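Long-range contacts in lantibiotic dehydratase (Microbispora corallina, PDB 5EHK), which probably dehydrates serine and threonine residues of the NAI-107 precursor peptide, using glutamyl-tRNA to glutamylate them before glutamate is eliminated: residues Ala125-Leu130 with Arg746-Asp751; Arg137-Pro142 with Asp733-Leu738; Gln197-Leu202 with Leu280-Leu285. One frame throughout, in Å; residues are numbered along the deposited sequence.

Contact 1 (Ala125-Leu130 with Arg746-Asp751)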
ATOM      1  N   ALA A 125      27.398  37.630   2.012  1.00 54.79           N
ATOM      2  CA  ALA A 125      28.465  37.261   2.949  1.00 47.62           C
ATOM      3  C   ALA A 125      28.195  37.651   4.397  1.00 48.81           C
ATOM      4  O   ALA A 125      28.576  36.932   5.318  1.00 46.83           O
ATOM      5  CB  ALA A 125      29.775  37.861   2.503  1.00 55.48           C
ATOM      6  N   ALA A 126      27.571  38.807   4.597  1.00 51.36           N
ATOM      7  CA  ALA A 126      27.206  39.247   5.933  1.00 43.64           C
ATOM      8  C   ALA A 126      26.230  38.261   6.600  1.00 43.86           C
ATOM      9  O   ALA A 126      26.409  37.896   7.762  1.00 39.79           O
ATOM     10  CB  ALA A 126      26.621  40.630   5.882  1.00 51.47           C
ATOM     11  N   LEU A 127      25.220  37.804   5.859  1.00 47.76           N
ATOM     12  CA  LEU A 127      24.256  36.835   6.395  1.00 42.14           C
ATOM     13  C   LEU A 127      24.926  35.512   6.778  1.00 39.64           C
ATOM     14  O   LEU A 127      24.584  34.895   7.786  1.00 35.21           O
ATOM     15  CB  LEU A 127      23.093  36.595   5.425  1.00 40.39           C
ATOM     16  CG  LEU A 127      22.076  37.724   5.251  1.00 42.86           C
ATOM     17  CD1 LEU A 127      20.940  37.293   4.335  1.00 43.23           C
ATOM     18  CD2 LEU A 127      21.528  38.170   6.601  1.00 41.71           C
ATOM     19  N   ALA A 128      25.871  35.077   5.954  1.00 39.98           N
ATOM     20  CA  ALA A 128      26.663  33.899   6.263  1.00 37.44           C
ATOM     21  C   ALA A 128      27.412  34.105   7.575  1.00 37.89           C
ATOM     22  O   ALA A 128      27.413  33.235   8.447  1.00 40.03           O
ATOM     23  CB  ALA A 128      27.645  33.617   5.140  1.00 41.03           C
ATOM     24  N   LEU A 129      28.032  35.271   7.726  1.00 42.69           N
ATOM     25  CA  LEU A 129      28.790  35.564   8.934  1.00 40.27           C
ATOM     26  C   LEU A 129      27.878  35.618  10.147  1.00 39.74           C
ATOM     27  O   LEU A 129      28.231  35.133  11.225  1.00 35.76           O
ATOM     28  CB  LEU A 129      29.496  36.902   8.809  1.00 36.53           C
ATOM     29  CG  LEU A 129      30.276  37.208  10.078  1.00 42.65           C
ATOM     30  CD1 LEU A 129      31.648  36.542  10.035  1.00 41.76           C
ATOM     31  CD2 LEU A 129      30.373  38.703  10.310  1.00 46.30           C
ATOM     32  N   LEU A 130      26.685  36.168   9.946  1.00 38.47           N
ATOM     33  CA  LEU A 130      25.700  36.286  11.011  1.00 36.80           C
ATOM     34  C   LEU A 130      25.281  34.917  11.511  1.00 36.35           C
ATOM     35  O   LEU A 130      25.063  34.734  12.701  1.00 36.61           O
ATOM     36  CB  LEU A 130      24.483  37.076  10.531  1.00 39.81           C
ATOM     37  CG  LEU A 130      23.364  37.338  11.537  1.00 41.79           C
ATOM     38  CD1 LEU A 130      23.892  38.080  12.746  1.00 41.23           C
ATOM     39  CD2 LEU A 130      22.234  38.111  10.868  1.00 46.73           C
ATOM     40  N   ARG A 746      15.718  39.537  11.949  1.00 49.40           N
ATOM     41  CA  ARG A 746      14.459  39.547  11.203  1.00 51.45           C
ATOM     42  C   ARG A 746      14.638  39.320   9.695  1.00 47.39           C
ATOM     43  O   ARG A 746      13.720  38.851   9.023  1.00 47.03           O
ATOM     44  CB  ARG A 746      13.678  40.839  11.459  1.00 52.14           C
ATOM     45  CG  ARG A 746      12.707  40.753  12.623  1.00 56.04           C
ATOM     46  CD  ARG A 746      11.960  42.055  12.787  1.00 57.63           C
ATOM     47  NE  ARG A 746      12.887  43.152  13.030  1.00 59.81           N
ATOM     48  CZ  ARG A 746      12.527  44.429  13.112  1.00 67.44           C
ATOM     49  NH1 ARG A 746      11.251  44.769  12.958  1.00 66.22           N
ATOM     50  NH2 ARG A 746      13.443  45.366  13.342  1.00 62.73           N
ATOM     51  N   VAL A 747      15.808  39.663   9.162  1.00 47.41           N
ATOM     52  CA  VAL A 747      16.070  39.426   7.747  1.00 47.90           C
ATOM     53  C   VAL A 747      16.695  38.063   7.577  1.00 44.97           C
ATOM     54  O   VAL A 747      16.570  37.443   6.540  1.00 46.30           O
ATOM     55  CB  VAL A 747      16.985  40.499   7.106  1.00 52.99           C
ATOM     56  CG1 VAL A 747      16.623  41.897   7.608  1.00 49.62           C
ATOM     57  CG2 VAL A 747      18.456  40.187   7.356  1.00 54.46           C
ATOM     58  N   LEU A 748      17.371  37.599   8.617  1.00 48.16           N
ATOM     59  CA  LEU A 748      17.967  36.279   8.597  1.00 46.02           C
ATOM     60  C   LEU A 748      16.872  35.220   8.542  1.00 48.16           C
ATOM     61  O   LEU A 748      17.024  34.188   7.879  1.00 45.34           O
ATOM     62  CB  LEU A 748      18.865  36.081   9.815  1.00 44.59           C
ATOM     63  CG  LEU A 748      19.711  34.807   9.768  1.00 49.89           C
ATOM     64  CD1 LEU A 748      20.778  34.893   8.691  1.00 45.59           C
ATOM     65  CD2 LEU A 748      20.339  34.563  11.124  1.00 47.93           C
ATOM     66  N   LEU A 749      15.773  35.489   9.245  1.00 44.79           N
ATOM     67  CA  LEU A 749      14.627  34.593   9.263  1.00 40.10           C
ATOM     68  C   LEU A 749      13.972  34.562   7.894  1.00 45.00           C
ATOM     69  O   LEU A 749      13.416  33.543   7.493  1.00 51.02           O
ATOM     70  CB  LEU A 749      13.603  35.011  10.321  1.00 39.42           C
ATOM     71  CG  LEU A 749      12.275  34.237  10.332  1.00 33.58           C
ATOM     72  CD1 LEU A 749      12.463  32.874  10.932  1.00 27.58           C
ATOM     73  CD2 LEU A 749      11.164  34.983  11.058  1.00 40.96           C
ATOM     74  N   ARG A 750      14.040  35.671   7.169  1.00 40.96           N
ATOM     75  CA  ARG A 750      13.413  35.714   5.857  1.00 47.65           C
ATOM     76  C   ARG A 750      14.212  34.877   4.872  1.00 49.42           C
ATOM     77  O   ARG A 750      13.651  34.084   4.122  1.00 56.02           O
ATOM     78  CB  ARG A 750      13.273  37.150   5.357  1.00 58.78           C
ATOM     79  CG  ARG A 750      12.517  37.298   4.036  1.00 58.67           C
ATOM     80  CD  ARG A 750      12.409  38.775   3.687  1.00 61.48           C
ATOM     81  NE  ARG A 750      11.710  39.041   2.433  1.00 65.34           N
ATOM     82  CZ  ARG A 750      11.405  40.265   2.016  1.00 67.27           C
ATOM     83  NH1 ARG A 750      11.751  41.315   2.748  1.00 65.38           N
ATOM     84  NH2 ARG A 750      10.766  40.444   0.868  1.00 73.54           N
ATOM     85  N   ASP A 751      15.528  35.056   4.885  1.00 48.75           N
ATOM     86  CA  ASP A 751      16.414  34.317   3.998  1.00 48.14           C
ATOM     87  C   ASP A 751      16.329  32.832   4.305  1.00 51.20           C
ATOM     88  O   ASP A 751      16.298  31.995   3.399  1.00 51.62           O
ATOM     89  CB  ASP A 751      17.853  34.791   4.186  1.00 49.86           C
ATOM     90  CG  ASP A 751      18.783  34.288   3.098  1.00 58.10           C
ATOM     91  OD1 ASP A 751      18.324  34.098   1.949  1.00 65.54           O
ATOM     92  OD2 ASP A 751      19.977  34.071   3.395  1.00 59.11           O
TER

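Contact 2 (Arg137-Pro142 with Asp733-Leu738)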
ATOM      1  N   ARG A 137      27.543  31.591  19.653  1.00 29.67           N
ATOM      2  CA  ARG A 137      27.075  32.110  20.910  1.00 28.86           C
ATOM      3  C   ARG A 137      25.806  31.404  21.411  1.00 30.64           C
ATOM      4  O   ARG A 137      25.402  31.569  22.559  1.00 32.18           O
ATOM      5  CB  ARG A 137      26.992  33.647  20.830  1.00 31.88           C
ATOM      6  CG  ARG A 137      28.417  34.284  20.683  1.00 38.71           C
ATOM      7  CD  ARG A 137      28.468  35.744  20.195  1.00 45.86           C
ATOM      8  NE  ARG A 137      27.723  36.641  21.091  1.00 68.38           N
ATOM      9  CZ  ARG A 137      28.201  37.250  22.182  1.00 52.23           C
ATOM     10  NH1 ARG A 137      29.469  37.097  22.570  1.00 38.31           N
ATOM     11  NH2 ARG A 137      27.386  38.021  22.893  1.00 44.37           N
ATOM     12  N   THR A 138      25.203  30.575  20.563  1.00 37.81           N
ATOM     13  CA  THR A 138      23.952  29.911  20.933  1.00 31.04           C
ATOM     14  C   THR A 138      23.793  28.440  20.586  1.00 26.91           C
ATOM     15  O   THR A 138      23.006  27.770  21.235  1.00 30.95           O
ATOM     16  CB  THR A 138      22.720  30.645  20.377  1.00 35.74           C
ATOM     17  OG1 THR A 138      22.865  30.817  18.956  1.00 27.55           O
ATOM     18  CG2 THR A 138      22.554  32.002  21.052  1.00 31.30           C
ATOM     19  N   ARG A 139      24.494  27.936  19.569  1.00 27.22           N
ATOM     20  CA  ARG A 139      24.292  26.532  19.140  1.00 31.78           C
ATOM     21  C   ARG A 139      25.161  25.480  19.795  1.00 29.46           C
ATOM     22  O   ARG A 139      26.333  25.326  19.444  1.00 29.53           O
ATOM     23  CB  ARG A 139      24.432  26.350  17.619  1.00 34.71           C
ATOM     24  CG  ARG A 139      24.209  24.902  17.168  1.00 26.86           C
ATOM     25  CD  ARG A 139      22.921  24.705  16.445  1.00 30.07           C
ATOM     26  NE  ARG A 139      23.157  24.481  15.026  1.00 37.90           N
ATOM     27  CZ  ARG A 139      22.956  23.325  14.404  1.00 35.07           C
ATOM     28  NH1 ARG A 139      22.496  22.274  15.069  1.00 27.26           N
ATOM     29  NH2 ARG A 139      23.204  23.231  13.106  1.00 36.24           N
ATOM     30  N   PRO A 140      24.549  24.673  20.669  1.00 24.74           N
ATOM     31  CA  PRO A 140      25.294  23.665  21.430  1.00 23.85           C
ATOM     32  C   PRO A 140      25.876  22.541  20.579  1.00 26.56           C
ATOM     33  O   PRO A 140      26.793  21.875  21.057  1.00 30.86           O
ATOM     34  CB  PRO A 140      24.245  23.103  22.395  1.00 24.20           C
ATOM     35  CG  PRO A 140      22.928  23.398  21.743  1.00 32.44           C
ATOM     36  CD  PRO A 140      23.109  24.665  20.961  1.00 17.22           C
ATOM     37  N   THR A 141      25.410  22.365  19.346  1.00 21.36           N
ATOM     38  CA  THR A 141      25.838  21.229  18.537  1.00 23.86           C
ATOM     39  C   THR A 141      27.344  21.298  18.268  1.00 23.69           C
ATOM     40  O   THR A 141      27.822  22.276  17.681  1.00 23.33           O
ATOM     41  CB  THR A 141      25.071  21.178  17.200  1.00 27.81           C
ATOM     42  OG1 THR A 141      23.675  21.370  17.436  1.00 34.96           O
ATOM     43  CG2 THR A 141      25.298  19.852  16.497  1.00 19.90           C
ATOM     44  N   PRO A 142      28.099  20.299  18.767  1.00 25.88           N
ATOM     45  CA  PRO A 142      29.562  20.350  18.657  1.00 22.28           C
ATOM     46  C   PRO A 142      29.970  20.391  17.206  1.00 24.45           C
ATOM     47  O   PRO A 142      29.789  19.417  16.483  1.00 31.26           O
ATOM     48  CB  PRO A 142      30.014  19.054  19.331  1.00 16.13           C
ATOM     49  CG  PRO A 142      28.959  18.765  20.318  1.00 17.88           C
ATOM     50  CD  PRO A 142      27.665  19.187  19.632  1.00 21.15           C
ATOM     51  N   ASP A 733      18.554  20.603   9.384  1.00 61.78           N
ATOM     52  CA  ASP A 733      19.939  21.077   9.389  1.00 65.39           C
ATOM     53  C   ASP A 733      20.286  22.200  10.386  1.00 61.47           C
ATOM     54  O   ASP A 733      21.458  22.351  10.746  1.00 56.16           O
ATOM     55  CB  ASP A 733      20.387  21.449   7.970  1.00 66.78           C
ATOM     56  CG  ASP A 733      20.843  20.237   7.166  1.00 84.75           C
ATOM     57  OD1 ASP A 733      21.728  19.495   7.659  1.00 83.19           O
ATOM     58  OD2 ASP A 733      20.304  20.012   6.057  1.00 89.59           O
ATOM     59  N   GLN A 734      19.293  22.981  10.829  1.00 62.76           N
ATOM     60  CA  GLN A 734      19.581  24.112  11.729  1.00 59.18           C
ATOM     61  C   GLN A 734      18.708  24.187  12.990  1.00 49.79           C
ATOM     62  O   GLN A 734      17.498  23.963  12.964  1.00 44.45           O
ATOM     63  CB  GLN A 734      19.552  25.464  11.007  1.00 57.38           C
ATOM     64  CG  GLN A 734      18.173  25.966  10.643  1.00 54.87           C
ATOM     65  CD  GLN A 734      17.612  25.290   9.413  1.00 63.94           C
ATOM     66  OE1 GLN A 734      18.231  24.384   8.845  1.00 60.96           O
ATOM     67  NE2 GLN A 734      16.439  25.746   8.972  1.00 62.58           N
ATOM     68  N   ARG A 735      19.379  24.482  14.095  1.00 48.19           N
ATOM     69  CA  ARG A 735      18.754  25.073  15.253  1.00 43.59           C
ATOM     70  C   ARG A 735      19.200  26.521  15.123  1.00 42.31           C
ATOM     71  O   ARG A 735      20.386  26.790  14.915  1.00 42.40           O
ATOM     72  CB  ARG A 735      19.340  24.451  16.517  1.00 45.36           C
ATOM     73  CG  ARG A 735      18.967  22.991  16.731  1.00 47.15           C
ATOM     74  CD  ARG A 735      19.799  22.389  17.855  1.00 52.26           C
ATOM     75  NE  ARG A 735      19.413  21.008  18.159  1.00 62.59           N
ATOM     76  CZ  ARG A 735      19.791  19.944  17.449  1.00 57.96           C
ATOM     77  NH1 ARG A 735      20.566  20.083  16.381  1.00 50.98           N
ATOM     78  NH2 ARG A 735      19.390  18.733  17.806  1.00 57.59           N
ATOM     79  N   LEU A 736      18.269  27.460  15.221  1.00 39.19           N
ATOM     80  CA  LEU A 736      18.632  28.861  15.031  1.00 37.00           C
ATOM     81  C   LEU A 736      17.957  29.801  16.035  1.00 39.73           C
ATOM     82  O   LEU A 736      16.767  30.104  15.924  1.00 33.41           O
ATOM     83  CB  LEU A 736      18.367  29.285  13.594  1.00 34.85           C
ATOM     84  CG  LEU A 736      19.331  30.330  13.040  1.00 41.12           C
ATOM     85  CD1 LEU A 736      20.761  29.954  13.389  1.00 40.59           C
ATOM     86  CD2 LEU A 736      19.160  30.486  11.525  1.00 40.80           C
ATOM     87  N   LEU A 737      18.735  30.235  17.032  1.00 41.56           N
ATOM     88  CA  LEU A 737      18.255  31.143  18.072  1.00 34.28           C
ATOM     89  C   LEU A 737      18.158  32.534  17.495  1.00 30.06           C
ATOM     90  O   LEU A 737      19.173  33.162  17.187  1.00 28.20           O
ATOM     91  CB  LEU A 737      19.246  31.175  19.240  1.00 32.91           C
ATOM     92  CG  LEU A 737      18.723  31.322  20.673  1.00 27.39           C
ATOM     93  CD1 LEU A 737      17.395  32.048  20.697  1.00 30.61           C
ATOM     94  CD2 LEU A 737      18.593  29.969  21.335  1.00 33.94           C
ATOM     95  N   LEU A 738      16.934  33.028  17.368  1.00 31.03           N
ATOM     96  CA  LEU A 738      16.729  34.332  16.749  1.00 38.03           C
ATOM     97  C   LEU A 738      15.998  35.259  17.705  1.00 38.56           C
ATOM     98  O   LEU A 738      15.021  34.865  18.345  1.00 40.44           O
ATOM     99  CB  LEU A 738      15.942  34.232  15.432  1.00 37.73           C
ATOM    100  CG  LEU A 738      16.476  33.417  14.251  1.00 32.80           C
ATOM    101  CD1 LEU A 738      15.412  33.384  13.172  1.00 30.57           C
ATOM    102  CD2 LEU A 738      17.806  33.952  13.717  1.00 30.06           C
TER
HETATM  103  O   HOH W   1      21.187  28.942  16.859  1.00 32.59           O

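Contact 3 (Gln197-Leu202 with Leu280-Leu285)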
ATOM      1  N   GLN A 197      43.779  -8.422   4.301  1.00 21.48           N
ATOM      2  CA  GLN A 197      42.708  -9.394   4.512  1.00 20.26           C
ATOM      3  C   GLN A 197      41.607  -9.242   3.492  1.00 23.89           C
ATOM      4  O   GLN A 197      41.452  -8.171   2.890  1.00 23.78           O
ATOM      5  CB  GLN A 197      42.108  -9.292   5.904  1.00 22.13           C
ATOM      6  CG  GLN A 197      41.096  -8.182   6.083  1.00 19.99           C
ATOM      7  CD  GLN A 197      40.726  -7.991   7.543  1.00 21.22           C
ATOM      8  OE1 GLN A 197      41.290  -7.149   8.235  1.00 25.81           O
ATOM      9  NE2 GLN A 197      39.779  -8.776   8.018  1.00 20.25           N
ATOM     10  N   ALA A 198      40.844 -10.316   3.282  1.00 22.43           N
ATOM     11  CA  ALA A 198      39.734 -10.257   2.334  1.00 17.14           C
ATOM     12  C   ALA A 198      38.635  -9.355   2.867  1.00 17.09           C
ATOM     13  O   ALA A 198      38.284  -9.414   4.043  1.00 21.07           O
ATOM     14  CB  ALA A 198      39.191 -11.627   2.046  1.00 15.79           C
ATOM     15  N   HIS A 199      38.130  -8.487   2.004  1.00 20.30           N
ATOM     16  CA  HIS A 199      36.985  -7.646   2.318  1.00 18.12           C
ATOM     17  C   HIS A 199      35.877  -8.573   2.814  1.00 16.95           C
ATOM     18  O   HIS A 199      35.650  -9.635   2.240  1.00 15.15           O
ATOM     19  CB  HIS A 199      36.531  -6.922   1.052  1.00 14.99           C
ATOM     20  CG  HIS A 199      35.549  -5.817   1.300  1.00 15.91           C
ATOM     21  ND1 HIS A 199      34.279  -6.038   1.791  1.00 19.52           N
ATOM     22  CD2 HIS A 199      35.637  -4.488   1.075  1.00 15.82           C
ATOM     23  CE1 HIS A 199      33.640  -4.887   1.889  1.00 17.11           C
ATOM     24  NE2 HIS A 199      34.440  -3.932   1.455  1.00 16.94           N
ATOM     25  N   GLN A 200      35.206  -8.205   3.893  1.00 15.28           N
ATOM     26  CA  GLN A 200      34.324  -9.161   4.546  1.00 15.02           C
ATOM     27  C   GLN A 200      32.999  -9.382   3.788  1.00 14.01           C
ATOM     28  O   GLN A 200      32.273 -10.337   4.045  1.00 12.50           O
ATOM     29  CB  GLN A 200      34.111  -8.782   6.016  1.00 13.68           C
ATOM     30  CG  GLN A 200      35.386  -8.791   6.859  1.00 13.65           C
ATOM     31  CD  GLN A 200      36.063  -7.404   6.977  1.00 16.97           C
ATOM     32  OE1 GLN A 200      35.706  -6.447   6.284  1.00 15.74           O
ATOM     33  NE2 GLN A 200      37.034  -7.302   7.879  1.00 17.31           N
ATOM     34  N   THR A 201      32.705  -8.549   2.804  1.00 16.22           N
ATOM     35  CA  THR A 201      31.416  -8.685   2.147  1.00 16.11           C
ATOM     36  C   THR A 201      31.491  -9.146   0.698  1.00 20.91           C
ATOM     37  O   THR A 201      30.517  -8.994  -0.053  1.00 27.79           O
ATOM     38  CB  THR A 201      30.603  -7.400   2.202  1.00 12.85           C
ATOM     39  OG1 THR A 201      31.263  -6.419   1.418  1.00 13.46           O
ATOM     40  CG2 THR A 201      30.478  -6.907   3.621  1.00 12.78           C
ATOM     41  N   LEU A 202      32.636  -9.692   0.297  1.00 18.25           N
ATOM     42  CA  LEU A 202      32.748 -10.294  -1.027  1.00 18.79           C
ATOM     43  C   LEU A 202      31.735 -11.405  -1.157  1.00 19.48           C
ATOM     44  O   LEU A 202      31.544 -12.195  -0.246  1.00 19.92           O
ATOM     45  CB  LEU A 202      34.150 -10.874  -1.242  1.00 17.61           C
ATOM     46  CG  LEU A 202      35.244  -9.816  -1.281  1.00 17.32           C
ATOM     47  CD1 LEU A 202      36.625 -10.424  -1.468  1.00 18.38           C
ATOM     48  CD2 LEU A 202      34.919  -8.801  -2.374  1.00 21.69           C
ATOM     49  N   LEU A 280      39.163  -5.535  -3.147  1.00 29.87           N
ATOM     50  CA  LEU A 280      38.947  -6.952  -2.892  1.00 27.54           C
ATOM     51  C   LEU A 280      39.784  -7.314  -1.666  1.00 29.33           C
ATOM     52  O   LEU A 280      39.508  -8.292  -0.973  1.00 28.59           O
ATOM     53  CB  LEU A 280      39.397  -7.800  -4.082  1.00 31.05           C
ATOM     54  CG  LEU A 280      38.639  -7.676  -5.406  1.00 31.75           C
ATOM     55  CD1 LEU A 280      38.884  -8.886  -6.270  1.00 23.02           C
ATOM     56  CD2 LEU A 280      37.173  -7.498  -5.160  1.00 32.44           C
ATOM     57  N   LEU A 281      40.830  -6.531  -1.421  1.00 28.20           N
ATOM     58  CA  LEU A 281      41.609  -6.654  -0.196  1.00 28.57           C
ATOM     59  C   LEU A 281      41.592  -5.347   0.568  1.00 27.06           C
ATOM     60  O   LEU A 281      41.310  -4.294   0.003  1.00 30.85           O
ATOM     61  CB  LEU A 281      43.046  -7.077  -0.467  1.00 28.52           C
ATOM     62  CG  LEU A 281      43.269  -8.522  -0.885  1.00 31.10           C
ATOM     63  CD1 LEU A 281      44.670  -8.682  -1.457  1.00 32.67           C
ATOM     64  CD2 LEU A 281      43.068  -9.427   0.310  1.00 25.28           C
ATOM     65  N   ILE A 282      41.843  -5.435   1.868  1.00 26.44           N
ATOM     66  CA  ILE A 282      41.915  -4.273   2.736  1.00 28.68           C
ATOM     67  C   ILE A 282      43.256  -4.311   3.446  1.00 31.09           C
ATOM     68  O   ILE A 282      43.534  -5.276   4.171  1.00 23.59           O
ATOM     69  CB  ILE A 282      40.819  -4.313   3.798  1.00 26.41           C
ATOM     70  CG1 ILE A 282      39.438  -4.238   3.138  1.00 23.00           C
ATOM     71  CG2 ILE A 282      41.023  -3.188   4.791  1.00 26.74           C
ATOM     72  CD1 ILE A 282      38.270  -4.305   4.108  1.00 19.33           C
ATOM     73  N   THR A 283      44.092  -3.291   3.224  1.00 32.91           N
ATOM     74  CA  THR A 283      45.426  -3.259   3.841  1.00 32.25           C
ATOM     75  C   THR A 283      45.308  -2.708   5.248  1.00 28.94           C
ATOM     76  O   THR A 283      44.350  -1.995   5.547  1.00 30.38           O
ATOM     77  CB  THR A 283      46.463  -2.430   3.030  1.00 30.89           C
ATOM     78  OG1 THR A 283      46.176  -1.030   3.153  1.00 37.67           O
ATOM     79  CG2 THR A 283      46.417  -2.805   1.563  1.00 29.32           C
ATOM     80  N   ALA A 284      46.257  -3.056   6.115  1.00 30.43           N
ATOM     81  CA  ALA A 284      46.258  -2.547   7.486  1.00 30.47           C
ATOM     82  C   ALA A 284      46.500  -1.035   7.509  1.00 29.11           C
ATOM     83  O   ALA A 284      46.202  -0.361   8.494  1.00 30.02           O
ATOM     84  CB  ALA A 284      47.298  -3.266   8.325  1.00 26.93           C
ATOM     85  N   LEU A 285      47.023  -0.513   6.404  1.00 26.28           N
ATOM     86  CA  LEU A 285      47.242   0.917   6.260  1.00 33.75           C
ATOM     87  C   LEU A 285      45.999   1.765   6.527  1.00 35.73           C
ATOM     88  O   LEU A 285      46.088   2.827   7.139  1.00 38.45           O
ATOM     89  CB  LEU A 285      47.833   1.240   4.886  1.00 34.98           C
ATOM     90  CG  LEU A 285      49.270   0.758   4.706  1.00 37.85           C
ATOM     91  CD1 LEU A 285      49.751   1.055   3.301  1.00 41.40           C
ATOM     92  CD2 LEU A 285      50.153   1.428   5.735  1.00 32.80           C
TER
HETATM   93  O   HOH W   2      43.579  -5.790   6.995  1.00 24.08           O

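Contact 1 (Ala125-Leu130 with Arg746-Asp751)
Ala125 belongs to the side of helix 119-138 that packs on helix 100-110, where its methyl meets Leu102 and Leu105; Ala128 also meets Leu102. Leu127 points toward the 746-751 segment. Its CG stands anti to the carbonyl carbon (chi1 -71°), which points the forked end at the partner helix, CD2 toward Val747 and Leu748, CD1 toward Asp751 a turn further on. CD2 lies 3.8 Å from CG2 of Val747 and 4.0 Å from CD1 of Leu748, the leucine side chains sliding past each other in opposite directions. CD1 meets the flank of Asp751, whose OD2 lies 3.5 Å from Leu127 CD1. That carboxylate is not left to the hydrocarbon: OD2 is in a salt bridge with NH2 of Arg131, so helix 119-138 both covers the aspartate and supplies its counter-charge. Leu129 packs on Leu106 of helix 100-110. Leu130, a turn on from Leu127, has CG anti to the backbone N (chi1 -178°) and lays CD2 obliquely across Leu748, 4.0 Å from Leu748 CD2. Leu748 is thus touched through both branches, CD1 by Leu127 and CD2 by Leu130, and its CD1 also nears the backbone at Leu127 O, 3.9 Å away. Further along, Leu748 continues onto Arg131 and Ile134. The nearest pair of CA atoms is Leu127 CA and Leu748 CA, 6.7 Å apart. The axes of the two short helical segments come within 10.8 Å at a crossing angle of -101°, a steep crossing. This is near-perpendicular helix packing, filled by leucines and a valine and edged by the pairing of Asp751 with Arg131, which joins two sequence-distant helices in the N-terminal region of the dehydratase.

Contact 2 (Arg137-Pro142 with Asp733-Leu738)
The guanidinium of Arg139 overlaps the backbone of the 733-738 segment, with Arg735 N over the centre of one face, 3.7 Å above the guanidinium plane. Arg139 gets there by a doubly bent chain: CG is anti to the backbone N, and kinks at chi2 and chi3 (both 108°) fold the end down over the strand. Its CD packs on the base of the Arg735 side chain, 3.6 Å from Arg735 CB, while NH2 comes 3.1 Å from Asp733 O. Arg735 runs at about a right angle to it, straight from CG to NE, and offers the edge of its own guanidinium to NH1 of Arg139. The two NH1 atoms, both donors, are modelled 3.2 Å apart and are not hydrogen-bonded. Nearby oxygens probably ease the like charges: Thr141 OG1 accepts a weak hydrogen bond from Arg139 NH1, Pro526 O is bonded to Arg735 NH2, and Glu785 forms a long, weak ion pair with Arg735 NE. Further back, Thr138 lies obliquely over Leu737, its CB 3.7 Å from Leu737 CB. Its OG1 is hydrogen-bonded to Ile134 O. A water then ties the two segments together: it donates to Thr138 OG1 and to Arg735 O, and accepts from Leu737 N at 2.8 Å. The 137-142 segment thus leads the chain off helix 119-138 and past the side of strand 735-739 that carries Arg735 and Leu737, next to the edge not paired with strand 726-730. On the opposite face Leu736 packs on Glu752 of helix 743-755 and on Arg131, Leu738 on Leu748 and Leu749, and both on Ile134 of helix 119-138.

Contact 3 (Gln197-Leu202 with Leu280-Leu285)
Ile282 has CG1 anti to the carbonyl carbon (chi1 -64°) and a fully extended end (chi2 179°), so CD1 reaches across to the turn, 4.0 Å from His199 CA and equally near Gln200 OE1. The latter is only packing, since Gln200 OE1 is hydrogen-bonded to Gly596 N. His199, with CG anti to the backbone N (chi1 -168°), lays its ring obliquely by that methyl. In the antiparallel backbones Gln197 and Ile282 form a hydrogen-bonded pair: Ile282 N to Gln197 O is 2.9 Å, nearly along the C=O axis, and Gln197 N to Ile282 O is 3.2 Å, with the donor above the carbonyl plane. Past the non-hydrogen-bonded pair Ala198-Leu281, His199 N gives a straight bond to Leu280 O at 3.3 Å. A water also donates to Ile282 O and to Gln197 OE1, which takes a further bond from Asp599 N. The chain then makes a type I turn from His199 to Leu202, steadied by Thr201 N, which donates in the ring plane to His199 ND1. Beyond it Leu202 CD2 crosses to Leu280 CD2 at 3.8 Å. Strand 281-283 thereby becomes an outer strand of a small antiparallel sheet, with 195-198 central and 248-249 beyond. Helices 250-260 and 267-278 come between the outer strands in sequence, consistent with the winged helix-turn-helix element that holds the leader peptide in related dehydratases.

In the fold
Contacts 1 and 2 belong to one neighbourhood, their centres 14 Å apart. Both draw on helix 119-138, and their second segments lie on strand 735-739 and the helix 743-755 that follows it. They meet directly where Leu748 and Leu749 pack on Leu738. Contact 1 is partly buried and almost wholly apolar side-chain packing, whereas contact 2 lies at the surface and relies on arginines, hydroxyls and a bridging water. Contact 3 stands apart, its nearest atoms about 36 Å from contact 1 and about 25 Å from contact 2. Also partly buried, it is held chiefly by backbone hydrogen bonds between strands of a separate small sheet.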